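Phycocyanobilin lyase subunit alpha (Nostoc sp. PCC 7120, PDB 5N3U) associates with CpcF to form a lyase that is probably required for attaching the bilin chromophore to the CpcA product, the phycocyanin alpha chain. Local coordinates at residues A[13-19]-A[36-41]; A[30-34]-A[61-65]; A[52-56]-A[77-81]. One frame throughout, in Å; residues are numbered along the deposited sequence.

Interaction 1 (A[13-19]-A[36-41]); sequences NGPQLTP and YAAWWL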
loop_
_atom_site.group_PDB
_atom_site.type_symbol
_atom_site.label_atom_id
_atom_site.label_comp_id
_atom_site.label_asym_id
_atom_site.label_seq_id
_atom_site.Cartn_x
_atom_site.Cartn_y
_atom_site.Cartn_z
ATOM N N ASN A 13 1.135 3.209 -10.987
ATOM C CA ASN A 13 2.377 3.941 -10.516
ATOM C C ASN A 13 3.257 4.312 -11.703
ATOM O O ASN A 13 4.491 4.566 -11.547
ATOM C CB ASN A 13 3.217 3.180 -9.435
ATOM C CG ASN A 13 4.241 2.159 -10.024
ATOM O OD1 ASN A 13 3.993 1.524 -11.027
ATOM N ND2 ASN A 13 5.338 1.980 -9.366
ATOM N N GLY A 14 2.657 4.297 -12.900
ATOM C CA GLY A 14 3.497 4.341 -14.100
ATOM C C GLY A 14 2.783 3.958 -15.362
ATOM O O GLY A 14 1.615 3.658 -15.298
ATOM N N PRO A 15 3.485 4.016 -16.514
ATOM C CA PRO A 15 2.837 3.571 -17.770
ATOM C C PRO A 15 2.190 2.183 -17.572
ATOM O O PRO A 15 2.660 1.365 -16.763
ATOM C CB PRO A 15 3.986 3.593 -18.824
ATOM C CG PRO A 15 5.256 3.859 -18.086
ATOM C CD PRO A 15 4.872 4.480 -16.748
ATOM N N GLN A 16 1.054 1.973 -18.209
ATOM C CA GLN A 16 0.350 0.711 -18.061
ATOM C C GLN A 16 1.023 -0.239 -19.083
ATOM O O GLN A 16 1.129 0.086 -20.265
ATOM C CB GLN A 16 -1.155 0.848 -18.289
ATOM C CG GLN A 16 -1.945 -0.099 -17.357
ATOM C CD GLN A 16 -2.296 0.535 -15.997
ATOM O OE1 GLN A 16 -3.090 1.457 -15.956
ATOM N NE2 GLN A 16 -1.717 0.039 -14.894
ATOM N N LEU A 17 1.567 -1.343 -18.581
ATOM C CA LEU A 17 2.388 -2.228 -19.361
ATOM C C LEU A 17 1.790 -3.585 -19.401
ATOM O O LEU A 17 0.968 -3.948 -18.573
ATOM C CB LEU A 17 3.790 -2.328 -18.770
ATOM C CG LEU A 17 4.619 -1.034 -18.736
ATOM C CD1 LEU A 17 5.936 -1.332 -18.079
ATOM C CD2 LEU A 17 4.842 -0.391 -20.099
ATOM N N THR A 18 2.242 -4.339 -20.403
ATOM C CA THR A 18 2.018 -5.763 -20.505
ATOM C C THR A 18 3.448 -6.353 -20.597
ATOM O O THR A 18 4.415 -5.626 -20.934
ATOM C CB THR A 18 1.223 -6.074 -21.817
ATOM O OG1 THR A 18 2.025 -5.692 -22.938
ATOM C CG2 THR A 18 -0.088 -5.265 -21.929
ATOM N N PRO A 19 3.567 -7.672 -20.462
ATOM C CA PRO A 19 4.871 -8.306 -20.698
ATOM C C PRO A 19 5.527 -7.940 -22.009
ATOM O O PRO A 19 6.696 -7.542 -22.065
ATOM C CB PRO A 19 4.509 -9.784 -20.694
ATOM C CG PRO A 19 3.366 -9.868 -19.702
ATOM C CD PRO A 19 2.536 -8.664 -20.053
ATOM N N TYR A 36 12.185 1.504 -15.742
ATOM C CA TYR A 36 10.914 1.175 -15.182
ATOM C C TYR A 36 10.500 -0.198 -15.648
ATOM O O TYR A 36 10.064 -1.055 -14.876
ATOM C CB TYR A 36 9.888 2.260 -15.557
ATOM C CG TYR A 36 8.566 1.951 -14.922
ATOM C CD1 TYR A 36 7.672 1.157 -15.561
ATOM C CD2 TYR A 36 8.255 2.433 -13.655
ATOM C CE1 TYR A 36 6.491 0.823 -15.015
ATOM C CE2 TYR A 36 7.049 2.124 -13.057
ATOM C CZ TYR A 36 6.172 1.325 -13.770
ATOM O OH TYR A 36 5.017 0.983 -13.252
ATOM N N ALA A 37 10.712 -0.466 -16.920
ATOM C CA ALA A 37 10.291 -1.751 -17.459
ATOM C C ALA A 37 11.016 -2.930 -16.863
ATOM O O ALA A 37 10.432 -3.935 -16.599
ATOM C CB ALA A 37 10.470 -1.740 -18.981
ATOM N N ALA A 38 12.304 -2.841 -16.689
ATOM C CA ALA A 38 13.053 -3.834 -15.950
ATOM C C ALA A 38 12.562 -4.040 -14.533
ATOM O O ALA A 38 12.373 -5.204 -14.149
ATOM C CB ALA A 38 14.517 -3.473 -15.896
ATOM N N TRP A 39 12.274 -2.964 -13.762
ATOM C CA TRP A 39 11.614 -3.157 -12.467
ATOM C C TRP A 39 10.273 -3.863 -12.595
ATOM O O TRP A 39 9.965 -4.791 -11.869
ATOM C CB TRP A 39 11.443 -1.736 -11.774
ATOM C CG TRP A 39 10.613 -1.804 -10.575
ATOM C CD1 TRP A 39 11.025 -2.051 -9.319
ATOM C CD2 TRP A 39 9.229 -1.602 -10.501
ATOM N NE1 TRP A 39 9.983 -2.132 -8.497
ATOM C CE2 TRP A 39 8.855 -1.848 -9.164
ATOM C CE3 TRP A 39 8.257 -1.305 -11.437
ATOM C CZ2 TRP A 39 7.548 -1.740 -8.710
ATOM C CZ3 TRP A 39 6.922 -1.201 -10.995
ATOM C CH2 TRP A 39 6.587 -1.444 -9.639
ATOM N N TRP A 40 9.449 -3.447 -13.582
ATOM C CA TRP A 40 8.139 -4.024 -13.748
ATOM C C TRP A 40 8.186 -5.520 -14.015
ATOM O O TRP A 40 7.374 -6.307 -13.481
ATOM C CB TRP A 40 7.405 -3.300 -14.848
ATOM C CG TRP A 40 5.962 -3.581 -14.996
ATOM C CD1 TRP A 40 4.909 -2.858 -14.529
ATOM C CD2 TRP A 40 5.392 -4.615 -15.811
ATOM N NE1 TRP A 40 3.701 -3.427 -14.932
ATOM C CE2 TRP A 40 3.984 -4.521 -15.702
ATOM C CE3 TRP A 40 5.939 -5.644 -16.565
ATOM C CZ2 TRP A 40 3.115 -5.400 -16.369
ATOM C CZ3 TRP A 40 5.057 -6.551 -17.217
ATOM C CH2 TRP A 40 3.662 -6.396 -17.116
ATOM N N LEU A 41 9.121 -5.930 -14.837
ATOM C CA LEU A 41 9.218 -7.370 -15.189
ATOM C C LEU A 41 9.525 -8.224 -13.967
ATOM O O LEU A 41 8.982 -9.278 -13.825
ATOM C CB LEU A 41 10.278 -7.556 -16.249
ATOM C CG LEU A 41 9.926 -7.054 -17.663
ATOM C CD1 LEU A 41 11.131 -7.027 -18.548
ATOM C CD2 LEU A 41 8.836 -7.927 -18.225
#
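The N-terminal loop that leads into helix 19-25 is laid along helix 31-43 here, with Asn13, Pro15, Leu17 and Pro19 packed on Tyr36 and Trp40 as the chain enters helix 19-25. The one hydrogen bond across is short: Tyr36 OH gives its proton to Asn13 OD1 at 2.5 Å. The hydroxyl comes in at a C=O...O angle of 140° and sits 30° out of the amide's carbonyl plane. Tyr36 has CG anti to its backbone N, which sends the ring out from the helix towards the loop. There it lies between Pro15 CD over one face and the indole of Trp39 over the other, with Trp39 CE3 4.0 Å above its plane.

Leu17 is the wedge. Its CD1 meets the edge of the Tyr36 ring, 3.8 Å from CE1, and also makes a CH-pi contact over the Trp40 five-membered ring, 4.0 Å from its centroid. Leu17 CB lies over the same indole, 3.8 Å from Trp40 CE2. Further along, the far rim of the indole reaches the Thr18-Pro19 junction, where Pro19 CD is 3.9 Å from Trp40 CH2. Thr18 itself is the N-cap of the next helix, its OG1 bonding to Leu21 N and to Glu20.

Asn13 ND2 approaches Trp39 CH2 at 3.7 Å and makes a weak hydrogen bond to Asp105 O of the lyase beta subunit. Asn13 thus has partners at both ends of its amide, consistent with the modelled flip; the link to the beta subunit is the weaker one, and aromatic and aliphatic packing supplies the rest.

Interaction 2 (A[30-34]-A[61-65]); sequences DLSLR and DEADR
Arg34 starts with CG beside its backbone N, anti to the carbonyl carbon (chi1 -61°), and then runs extended from CG to NE, which carries NH1 over to Asp61 in the 61-65 loop. Asp61 answers with CG anti to its own N (chi1 -175°). The result is a salt bridge of 3.2 Å between Arg34 NH1 and Asp61 OD1, with the oxygen at the edge of the guanidinium, near its plane. The two flat groups are turned 67° apart, so this is a single-atom approach and not a two-pronged pairing.

Water 2 doubles the link, accepting from Arg34 NH1 at 3.1 Å and donating weakly to Asp61 OD2. That same OD2 takes Asp64 N at 3.0 Å, on its syn side, closing an Asx motif that holds the carboxylate against its own loop.

Beside the ion pair, Leu31 CD2 touches Ala63 CB at 3.7 Å and also lies over one face of the Arg34 guanidinium. Water 1 makes a second bridge: it donates to the helix carbonyl Leu31 O at 2.9 Å and to Asp64 OD2 at 2.6 Å. The other oxygen of Asp64, OD1, forms a salt bridge with Lys137 of the lyase beta subunit, and Arg34 NE is held by Ser28 O, just ahead of its own helix.

The contact thus joins the first turn of helix 31-43 to the loop between helices 49-58 and 72-83. Leu73 of helix 72-83 packs on both Arg34 and Asp61, and Glu140 of the beta subunit lies against Leu31.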
loop_
_atom_site.group_PDB
_atom_site.type_symbol
_atom_site.label_atom_id
_atom_site.label_comp_id
_atom_site.label_asym_id
_atom_site.label_seq_id
_atom_site.Cartn_x
_atom_site.Cartn_y
_atom_site.Cartn_z
ATOM N N ASP A 30 14.035 6.122 -24.455
ATOM C CA ASP A 30 13.781 6.706 -23.145
ATOM C C ASP A 30 14.412 5.775 -22.088
ATOM O O ASP A 30 13.884 4.710 -21.771
ATOM C CB ASP A 30 12.257 6.866 -22.910
ATOM C CG ASP A 30 11.915 7.578 -21.578
ATOM O OD1 ASP A 30 12.777 7.707 -20.633
ATOM O OD2 ASP A 30 10.735 8.012 -21.449
ATOM N N LEU A 31 15.481 6.235 -21.515
ATOM C CA LEU A 31 16.180 5.423 -20.528
ATOM C C LEU A 31 15.350 5.186 -19.263
ATOM O O LEU A 31 15.429 4.095 -18.659
ATOM C CB LEU A 31 17.481 6.067 -20.230
ATOM C CG LEU A 31 18.405 6.349 -21.426
ATOM C CD1 LEU A 31 19.609 7.063 -20.899
ATOM C CD2 LEU A 31 18.798 5.085 -22.147
ATOM N N SER A 32 14.542 6.166 -18.866
ATOM C CA SER A 32 13.687 5.996 -17.694
ATOM C C SER A 32 12.685 4.886 -17.877
ATOM O O SER A 32 12.343 4.173 -16.955
ATOM C CB SER A 32 12.990 7.292 -17.348
ATOM O OG SER A 32 13.941 8.132 -16.755
ATOM N N LEU A 33 12.179 4.777 -19.087
ATOM C CA LEU A 33 11.238 3.787 -19.451
ATOM C C LEU A 33 11.890 2.406 -19.470
ATOM O O LEU A 33 11.272 1.432 -19.005
ATOM C CB LEU A 33 10.617 4.148 -20.803
ATOM C CG LEU A 33 9.473 3.252 -21.284
ATOM C CD1 LEU A 33 8.286 3.243 -20.339
ATOM C CD2 LEU A 33 8.982 3.658 -22.690
ATOM N N ARG A 34 13.116 2.304 -19.979
ATOM C CA ARG A 34 13.833 1.025 -19.844
ATOM C C ARG A 34 13.958 0.632 -18.338
ATOM O O ARG A 34 13.784 -0.525 -17.972
ATOM C CB ARG A 34 15.280 1.168 -20.328
ATOM C CG ARG A 34 15.410 1.550 -21.768
ATOM C CD ARG A 34 16.896 1.556 -22.087
ATOM N NE ARG A 34 17.062 1.665 -23.527
ATOM C CZ ARG A 34 18.201 1.447 -24.186
ATOM N NH1 ARG A 34 19.322 1.072 -23.552
ATOM N NH2 ARG A 34 18.192 1.591 -25.514
ATOM N N ASP A 61 24.152 -3.292 -20.645
ATOM C CA ASP A 61 23.838 -1.912 -20.987
ATOM C C ASP A 61 24.979 -0.965 -20.806
ATOM O O ASP A 61 25.671 -0.916 -19.756
ATOM C CB ASP A 61 22.656 -1.391 -20.161
ATOM C CG ASP A 61 22.218 0.004 -20.587
ATOM O OD1 ASP A 61 21.847 0.156 -21.809
ATOM O OD2 ASP A 61 22.291 0.949 -19.757
ATOM N N GLU A 62 25.147 -0.117 -21.810
ATOM C CA GLU A 62 26.040 1.036 -21.697
ATOM C C GLU A 62 25.359 2.412 -21.810
ATOM O O GLU A 62 26.030 3.377 -21.527
ATOM C CB GLU A 62 27.129 0.991 -22.800
ATOM C CG GLU A 62 27.888 -0.316 -22.802
ATOM C CD GLU A 62 28.982 -0.358 -21.744
ATOM O OE1 GLU A 62 29.145 0.601 -20.934
ATOM O OE2 GLU A 62 29.722 -1.362 -21.719
ATOM N N ALA A 63 24.112 2.496 -22.235
ATOM C CA ALA A 63 23.356 3.787 -22.472
ATOM C C ALA A 63 23.112 4.585 -21.203
ATOM O O ALA A 63 23.243 5.849 -21.167
ATOM C CB ALA A 63 22.034 3.465 -23.099
ATOM N N ASP A 64 22.832 3.862 -20.114
ATOM C CA ASP A 64 22.402 4.553 -18.845
ATOM C C ASP A 64 23.529 4.494 -17.818
ATOM O O ASP A 64 23.958 3.348 -17.381
ATOM C CB ASP A 64 21.119 3.878 -18.300
ATOM C CG ASP A 64 20.380 4.723 -17.217
ATOM O OD1 ASP A 64 20.941 5.761 -16.820
ATOM O OD2 ASP A 64 19.219 4.360 -16.814
ATOM N N ARG A 65 24.012 5.674 -17.431
ATOM C CA ARG A 65 25.033 5.816 -16.418
ATOM C C ARG A 65 24.617 6.860 -15.406
ATOM O O ARG A 65 23.958 7.832 -15.773
ATOM C CB ARG A 65 26.359 6.227 -17.005
ATOM C CG ARG A 65 26.894 5.343 -18.111
ATOM C CD ARG A 65 27.172 3.887 -17.625
ATOM N NE ARG A 65 28.237 3.769 -16.662
ATOM C CZ ARG A 65 29.533 3.641 -16.975
ATOM N NH1 ARG A 65 29.950 3.663 -18.262
ATOM N NH2 ARG A 65 30.418 3.466 -15.999
HETATM O O HOH W 1 17.949 2.772 -18.461
HETATM O O HOH W 2 19.647 2.080 -20.671
#

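Interaction 3 (A[52-56]-A[77-81]); sequences VDALI and AARAL
Val52 O accepts the helical hydrogen bond from Ile56 N at 3.0 Å, and the Leu81 methyl CD2 from the facing helix lies 4.0 Å from the same oxygen. No hydrogen bond crosses between 52-56 and 77-81; what crosses is aliphatic.

Leu55 carries most of it. With chi1 at -70° it points its branch across the interface, and from there its two methyls are spread over neighbouring turns of the other helix: CD2 goes to Ala77, while CD1 reaches Ala80 CB at 4.0 Å. Leu81 comes back the other way, the two leucines interdigitating from opposing helices, so that Leu81 CD2 reaches the root of its neighbour, 3.7 Å from Leu55 CB. The other methyl, Leu81 CD1, is 4.2 Å from Ile56 CG1, the isoleucine side chain lying roughly perpendicular to that of Leu81.

The backbones come closest at Ala77, its CA 5.4 Å from Leu55 CA, and its methyl carbon CB rests 3.7 Å from Leu55 O. The axes of segments 52-56 and 77-81 pass 9.6 Å apart, with their directions 147° from each other, so the helices run roughly antiparallel.

Outside this seam, Asp53 forms a salt bridge with Lys88, and Ala78 packs on Ala107 of helix 102-115, which continues the stack. Consecutive, nearly antiparallel helices with alanine and leucine between them, each layer backed by the next, are the build of a HEAT-repeat alpha solenoid, in keeping with the HEAT-like families to which these sequences belong.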
loop_
_atom_site.group_PDB
_atom_site.type_symbol
_atom_site.label_atom_id
_atom_site.label_comp_id
_atom_site.label_asym_id
_atom_site.label_seq_id
_atom_site.Cartn_x
_atom_site.Cartn_y
_atom_site.Cartn_z
ATOM N N VAL A 52 13.398 -12.977 -19.874
ATOM C CA VAL A 52 14.673 -13.406 -19.329
ATOM C C VAL A 52 15.780 -13.008 -20.260
ATOM O O VAL A 52 16.743 -12.400 -19.858
ATOM C CB VAL A 52 14.676 -14.929 -18.987
ATOM C CG1 VAL A 52 16.050 -15.438 -18.586
ATOM C CG2 VAL A 52 13.717 -15.288 -17.894
ATOM N N ASP A 53 15.676 -13.359 -21.551
ATOM C CA ASP A 53 16.716 -13.000 -22.507
ATOM C C ASP A 53 16.958 -11.513 -22.625
ATOM O O ASP A 53 18.086 -11.031 -22.662
ATOM C CB ASP A 53 16.333 -13.513 -23.915
ATOM C CG ASP A 53 16.355 -15.084 -24.014
ATOM O OD1 ASP A 53 16.750 -15.790 -23.047
ATOM O OD2 ASP A 53 15.923 -15.614 -25.057
ATOM N N ALA A 54 15.887 -10.749 -22.690
ATOM C CA ALA A 54 16.002 -9.278 -22.723
ATOM C C ALA A 54 16.690 -8.688 -21.484
ATOM O O ALA A 54 17.512 -7.725 -21.563
ATOM C CB ALA A 54 14.611 -8.678 -22.893
ATOM N N LEU A 55 16.376 -9.256 -20.339
ATOM C CA LEU A 55 17.047 -8.765 -19.111
ATOM C C LEU A 55 18.514 -9.138 -19.079
ATOM O O LEU A 55 19.363 -8.327 -18.658
ATOM C CB LEU A 55 16.306 -9.250 -17.884
ATOM C CG LEU A 55 14.959 -8.610 -17.678
ATOM C CD1 LEU A 55 14.119 -9.440 -16.754
ATOM C CD2 LEU A 55 15.077 -7.162 -17.187
ATOM N N ILE A 56 18.849 -10.339 -19.552
ATOM C CA ILE A 56 20.222 -10.724 -19.681
ATOM C C ILE A 56 20.973 -9.786 -20.546
ATOM O O ILE A 56 22.069 -9.377 -20.186
ATOM C CB ILE A 56 20.349 -12.185 -20.158
ATOM C CG1 ILE A 56 19.834 -13.084 -19.048
ATOM C CG2 ILE A 56 21.823 -12.498 -20.609
ATOM C CD1 ILE A 56 19.585 -14.549 -19.378
ATOM N N ALA A 77 17.993 -4.710 -13.873
ATOM C CA ALA A 77 17.963 -6.007 -14.615
ATOM C C ALA A 77 18.477 -7.133 -13.784
ATOM O O ALA A 77 17.874 -8.224 -13.751
ATOM C CB ALA A 77 18.740 -5.901 -15.929
ATOM N N ALA A 78 19.603 -6.921 -13.139
ATOM C CA ALA A 78 20.114 -7.897 -12.217
ATOM C C ALA A 78 19.125 -8.294 -11.115
ATOM O O ALA A 78 18.942 -9.454 -10.844
ATOM C CB ALA A 78 21.426 -7.436 -11.632
ATOM N N ARG A 79 18.479 -7.315 -10.518
ATOM C CA ARG A 79 17.502 -7.534 -9.430
ATOM C C ARG A 79 16.306 -8.294 -9.975
ATOM O O ARG A 79 15.867 -9.281 -9.403
ATOM C CB ARG A 79 16.980 -6.216 -8.889
ATOM C CG ARG A 79 17.929 -5.327 -8.167
ATOM C CD ARG A 79 17.391 -3.895 -7.760
ATOM N NE ARG A 79 18.508 -3.100 -7.180
ATOM C CZ ARG A 79 18.874 -1.859 -7.491
ATOM N NH1 ARG A 79 18.211 -1.117 -8.386
ATOM N NH2 ARG A 79 19.898 -1.306 -6.839
ATOM N N ALA A 80 15.814 -7.893 -11.141
ATOM C CA ALA A 80 14.696 -8.579 -11.769
ATOM C C ALA A 80 14.973 -10.064 -12.037
ATOM O O ALA A 80 14.098 -10.936 -11.719
ATOM C CB ALA A 80 14.319 -7.879 -13.073
ATOM N N LEU A 81 16.173 -10.384 -12.511
ATOM C CA LEU A 81 16.513 -11.770 -12.901
ATOM C C LEU A 81 16.469 -12.715 -11.757
ATOM O O LEU A 81 16.094 -13.900 -11.905
ATOM C CB LEU A 81 17.841 -11.845 -13.586
ATOM C CG LEU A 81 17.798 -11.242 -14.957
ATOM C CD1 LEU A 81 19.164 -11.033 -15.467
ATOM C CD2 LEU A 81 17.076 -12.229 -15.847
#

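Helix 31-43 is common ground for interactions 1 and 2. It takes the N-terminal loop along one part of its surface and the 61-65 loop at its first turn, and Pro15 CG meets Leu33 CD1 where the two contacts touch. Both are only partly buried and border the lyase beta subunit, and both mix apolar packing with polar links: a tyrosine hydroxyl's hydrogen bond to an asparagine in the first, an ion pair and bridging waters in the second. Interaction 3 is the buried one, wholly aliphatic across its helices and touched by no other chain. Ala38 of helix 31-43 reaches into it, packing on Leu55 and Ala80, so interaction 1 is backed by that core.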